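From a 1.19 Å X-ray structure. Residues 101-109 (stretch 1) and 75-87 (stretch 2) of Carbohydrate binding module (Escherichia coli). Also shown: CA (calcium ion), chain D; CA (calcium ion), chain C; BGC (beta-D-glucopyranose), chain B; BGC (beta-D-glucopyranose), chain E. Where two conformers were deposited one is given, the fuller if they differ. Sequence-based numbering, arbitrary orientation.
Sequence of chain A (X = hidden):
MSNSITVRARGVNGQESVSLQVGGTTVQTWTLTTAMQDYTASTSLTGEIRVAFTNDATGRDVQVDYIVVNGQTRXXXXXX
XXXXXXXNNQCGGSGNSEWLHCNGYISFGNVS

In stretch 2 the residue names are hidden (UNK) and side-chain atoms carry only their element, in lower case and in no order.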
# COMPACT_ATOMS: atom_id res chain seq x y z
N HIS A 101 -0.50 -9.12 3.68
CA HIS A 101 -0.99 -10.51 3.50
C HIS A 101 -2.48 -10.57 3.62
O HIS A 101 -3.18 -11.32 2.91
CB HIS A 101 -0.33 -11.42 4.52
CG HIS A 101 1.15 -11.47 4.41
ND1 HIS A 101 1.90 -12.12 3.44
CD2 HIS A 101 2.03 -10.92 5.26
CE1 HIS A 101 3.19 -11.97 3.74
NE2 HIS A 101 3.27 -11.22 4.83
N CYS A 102 -3.01 -9.84 4.56
CA CYS A 102 -4.45 -9.72 4.82
C CYS A 102 -4.93 -8.40 4.19
O CYS A 102 -4.13 -7.49 3.99
CB CYS A 102 -4.73 -9.69 6.32
SG CYS A 102 -3.90 -10.96 7.26
N ASN A 103 -6.23 -8.28 4.03
CA ASN A 103 -6.79 -6.97 3.77
C ASN A 103 -6.33 -5.99 4.87
O ASN A 103 -6.35 -6.36 6.04
CB ASN A 103 -8.32 -6.98 3.69
CG ASN A 103 -8.84 -7.64 2.44
OD1 ASN A 103 -8.21 -7.60 1.39
ND2 ASN A 103 -9.99 -8.27 2.59
N GLY A 104 -5.93 -4.79 4.51
CA GLY A 104 -5.36 -3.89 5.44
C GLY A 104 -4.54 -2.86 4.68
O GLY A 104 -4.60 -2.82 3.43
N TYR A 105 -3.81 -2.02 5.39
CA TYR A 105 -3.11 -0.92 4.76
C TYR A 105 -1.78 -0.63 5.43
O TYR A 105 -1.57 -0.97 6.58
CB TYR A 105 -3.99 0.36 4.75
CG TYR A 105 -4.32 0.90 6.13
CD1 TYR A 105 -5.51 0.62 6.76
CD2 TYR A 105 -3.43 1.64 6.84
CE1 TYR A 105 -5.80 1.13 8.06
CE2 TYR A 105 -3.73 2.13 8.09
CZ TYR A 105 -4.87 1.88 8.67
OH TYR A 105 -5.16 2.41 9.91
N ILE A 106 -0.94 0.05 4.70
CA ILE A 106 0.27 0.70 5.19
C ILE A 106 0.01 2.18 5.23
O ILE A 106 -0.44 2.75 4.21
CB ILE A 106 1.51 0.37 4.36
CG1 ILE A 106 1.67 -1.13 4.21
CG2 ILE A 106 2.71 1.02 4.98
CD1 ILE A 106 2.69 -1.58 3.23
N SER A 107 0.27 2.84 6.35
CA SER A 107 0.15 4.28 6.46
C SER A 107 1.48 4.93 6.26
O SER A 107 2.47 4.57 6.84
CB SER A 107 -0.33 4.67 7.84
OG SER A 107 -0.35 6.06 8.00
N PHE A 108 1.50 5.96 5.38
CA PHE A 108 2.72 6.68 5.02
C PHE A 108 2.74 8.12 5.55
O PHE A 108 3.56 8.92 5.17
CB PHE A 108 2.93 6.70 3.50
CG PHE A 108 3.20 5.33 2.94
CD1 PHE A 108 2.19 4.46 2.61
CD2 PHE A 108 4.49 4.91 2.72
CE1 PHE A 108 2.46 3.22 2.10
CE2 PHE A 108 4.77 3.70 2.19
CZ PHE A 108 3.77 2.82 1.87
N GLY A 109 1.88 8.41 6.50
CA GLY A 109 1.82 9.77 7.07
C GLY A 109 1.10 10.72 6.13
O GLY A 109 0.59 10.36 5.09
N UNK A 75 9.74 4.61 2.23
CA UNK A 75 9.78 3.15 2.15
C UNK A 75 8.63 2.53 2.94
O UNK A 75 8.39 2.93 4.08
c UNK A 75 12.38 2.35 0.55
o UNK A 75 11.76 1.35 0.27
c UNK A 75 12.32 2.99 1.90
c UNK A 75 11.06 2.64 2.70
n UNK A 75 13.17 2.95 -0.35
N UNK A 76 7.97 1.51 2.40
CA UNK A 76 6.90 0.85 3.17
C UNK A 76 7.38 0.27 4.48
O UNK A 76 6.70 0.37 5.50
c UNK A 76 6.25 -0.21 2.27
N UNK A 77 8.58 -0.33 4.46
CA UNK A 77 9.16 -0.96 5.62
C UNK A 77 9.60 0.02 6.69
O UNK A 77 9.89 -0.38 7.80
c UNK A 77 11.51 -1.20 4.51
o UNK A 77 10.29 -0.83 2.48
c UNK A 77 10.32 -1.89 5.20
c UNK A 77 11.39 -1.10 3.01
o UNK A 77 12.43 -1.21 2.32
N UNK A 78 9.64 1.32 6.35
CA UNK A 78 9.92 2.37 7.34
C UNK A 78 8.67 2.91 8.01
O UNK A 78 8.80 3.80 8.84
n UNK A 78 12.83 3.84 5.52
c UNK A 78 10.76 3.50 6.69
c UNK A 78 12.15 3.04 6.29
o UNK A 78 12.61 1.97 6.69
N UNK A 79 7.52 2.38 7.70
CA UNK A 79 6.27 2.86 8.26
C UNK A 79 5.86 2.01 9.45
O UNK A 79 5.79 0.77 9.34
c UNK A 79 6.14 4.98 6.13
c UNK A 79 5.17 2.91 7.21
n UNK A 79 5.62 5.79 6.86
c UNK A 79 5.51 3.61 5.94
o UNK A 79 7.26 5.24 5.48
N UNK A 80 5.55 2.63 10.53
CA UNK A 80 5.21 1.93 11.75
C UNK A 80 3.88 1.21 11.73
O UNK A 80 3.71 0.23 12.49
o UNK A 80 4.28 3.91 12.74
c UNK A 80 5.23 2.88 12.95
N UNK A 81 2.95 1.67 10.94
CA UNK A 81 1.60 1.13 10.88
C UNK A 81 1.34 0.36 9.56
O UNK A 81 1.39 0.92 8.47
c UNK A 81 0.55 2.21 11.08
c UNK A 81 0.77 2.85 12.45
c UNK A 81 -0.91 1.60 10.95
N UNK A 82 1.11 -0.94 9.73
CA UNK A 82 0.80 -1.89 8.67
C UNK A 82 -0.21 -2.88 9.21
O UNK A 82 0.11 -3.73 10.03
n UNK A 82 2.78 -3.83 6.21
c UNK A 82 2.08 -2.59 8.21
c UNK A 82 1.80 -3.57 7.07
o UNK A 82 0.71 -4.15 7.04
N UNK A 83 -1.47 -2.70 8.82
CA UNK A 83 -2.53 -3.51 9.37
C UNK A 83 -2.79 -4.82 8.66
O UNK A 83 -3.61 -5.64 9.08
c UNK A 83 -3.68 -1.43 10.24
o UNK A 83 -4.33 -2.48 8.18
c UNK A 83 -3.83 -2.74 9.49
N UNK A 84 -2.11 -5.03 7.54
CA UNK A 84 -2.24 -6.23 6.73
C UNK A 84 -1.16 -7.26 6.82
O UNK A 84 -1.34 -8.39 6.37
N UNK A 85 0.02 -6.91 7.33
CA UNK A 85 1.11 -7.89 7.41
C UNK A 85 0.71 -9.02 8.33
O UNK A 85 0.14 -8.81 9.40
c UNK A 85 3.54 -8.20 7.73
c UNK A 85 2.44 -7.23 7.84
c UNK A 85 2.39 -6.60 9.21
N UNK A 86 1.05 -10.27 7.94
CA UNK A 86 0.89 -11.40 8.81
C UNK A 86 2.16 -11.48 9.64
O UNK A 86 3.25 -11.77 9.18
c UNK A 86 0.40 -13.85 8.89
c UNK A 86 1.29 -14.84 9.27
n UNK A 86 0.64 -15.74 10.08
c UNK A 86 -0.84 -14.16 9.48
c UNK A 86 -2.09 -13.59 9.44
c UNK A 86 -1.71 -15.93 10.95
c UNK A 86 -3.11 -14.16 10.12
c UNK A 86 -2.92 -15.34 10.89
c UNK A 86 -0.68 -15.38 10.20
c UNK A 86 0.69 -12.67 8.01
N UNK A 87 2.04 -11.22 10.94
CA UNK A 87 3.18 -11.15 11.87
C UNK A 87 2.66 -11.50 13.27
O UNK A 87 1.51 -11.16 13.58
c UNK A 87 3.80 -9.78 11.89
CA CA D . 11.18 -0.89 0.19
CA CA C . -3.19 -13.19 1.51
C2 BGC B . 0.37 -18.74 7.68
C3 BGC B . -0.72 -18.18 6.81
C4 BGC B . -0.41 -16.77 6.31
C5 BGC B . 0.98 -16.73 5.81
C6 BGC B . 1.29 -15.35 5.36
C1 BGC B . 1.69 -18.59 6.95
O1 BGC B . 2.81 -19.17 7.57
O2 BGC B . 0.09 -20.07 8.04
O3 BGC B . -1.97 -18.18 7.50
O4 BGC B . -1.22 -16.55 5.27
O5 BGC B . 1.89 -17.19 6.83
O6 BGC B . 2.62 -15.28 4.92
C2 BGC E . -2.87 -15.14 4.28
C3 BGC E . -4.09 -14.27 4.54
C4 BGC E . -5.09 -14.95 5.48
C5 BGC E . -4.34 -15.34 6.75
C6 BGC E . -5.16 -16.04 7.86
C1 BGC E . -2.26 -15.61 5.57
O2 BGC E . -1.98 -14.40 3.42
O3 BGC E . -4.71 -14.02 3.27
O4 BGC E . -6.12 -14.07 5.85
O5 BGC E . -3.28 -16.18 6.39
O6 BGC E . -5.65 -17.24 7.31
O HOH W 1 2.88 4.23 9.58
O HOH W 2 -6.99 -5.15 8.52
O HOH W 3 -3.62 -15.36 0.64
O HOH W 4 13.37 -1.38 -0.58

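Position 75 carries three side-chain carbons, the third bearing one oxygen and one nitrogen; that oxygen lies 2.3 Å from the chain D calcium ion, and the side chain points away from stretch 1. It is Gln-75. Position 76 has a single carbon, CB, 3.9 Å from Ile-106 CD1 and 3.9 Å from Phe-108 CZ, and is Ala-76. At 77, three carbons end in two oxygens, each 2.5 Å from the same calcium: Glu-77, a bidentate ligand. Position 78, with two carbons and a terminal oxygen and nitrogen, touches nothing on stretch 1 and is Asn-78.

Position 79 again has three carbons ending in one oxygen and one nitrogen, packed on Ile-106 and Phe-108. It is Gln-79, whose NE2 gives a weak hydrogen bond to Ser-107 O (3.4 Å). One carbon and one oxygen at 80, directed away from stretch 1, make Ser-80. Position 81 has one carbon carrying two more, one of them 4.1 Å from Tyr-105 CE2: Val-81.

At 82, two carbons end in an oxygen and a nitrogen, the nitrogen 3.5 Å from Ile-106 CG1. This is Asn-82; its OD1 accepts from the backbone N atoms of positions 84 (3.0 Å) and 85 (2.9 Å), tying the turn together. Position 83 branches at CB into an oxygen and a carbon, and the oxygen accepts a hydrogen bond from Tyr-105 N. It is Thr-83, with OG1 2.9 Å from that nitrogen and CG2 in CH-pi contact over the Tyr-105 ring face.

Position 84 has no side-chain atoms and is Gly-84; an ideal CB would clash with Cys-102 O at 2.7 Å. Position 85, one carbon bearing two, approaches His-101 CD2 and is Val-85. Nine ring atoms, one a nitrogen, form a fused five- and six-membered system at 86: Trp-86, whose ring edge meets Cys-102 SG (CE3 to SG, 3.9 Å) while both glucose units lie over one face. The lone carbon at 87 stays clear of stretch 1: Ala-87.

The contact is anchored by backbone pairing around the single bridge of Ile-106 with Asn-82. Ser-107 N donates to Val-81 O (3.1 Å) and Thr-83 N to Tyr-105 O (2.8 Å). Farther along, Gly-84 O accepts from both His-101 N and Cys-102 N, each at 2.9 Å, holding His-101 beside Trp-86. Apolar packing of Ala-76 against Ile-106 and Phe-108 closes the other end, and water 1 links Val-81 N to Ser-107 O.

Stretch 2 (75-87) QAENQSVNTGVWA
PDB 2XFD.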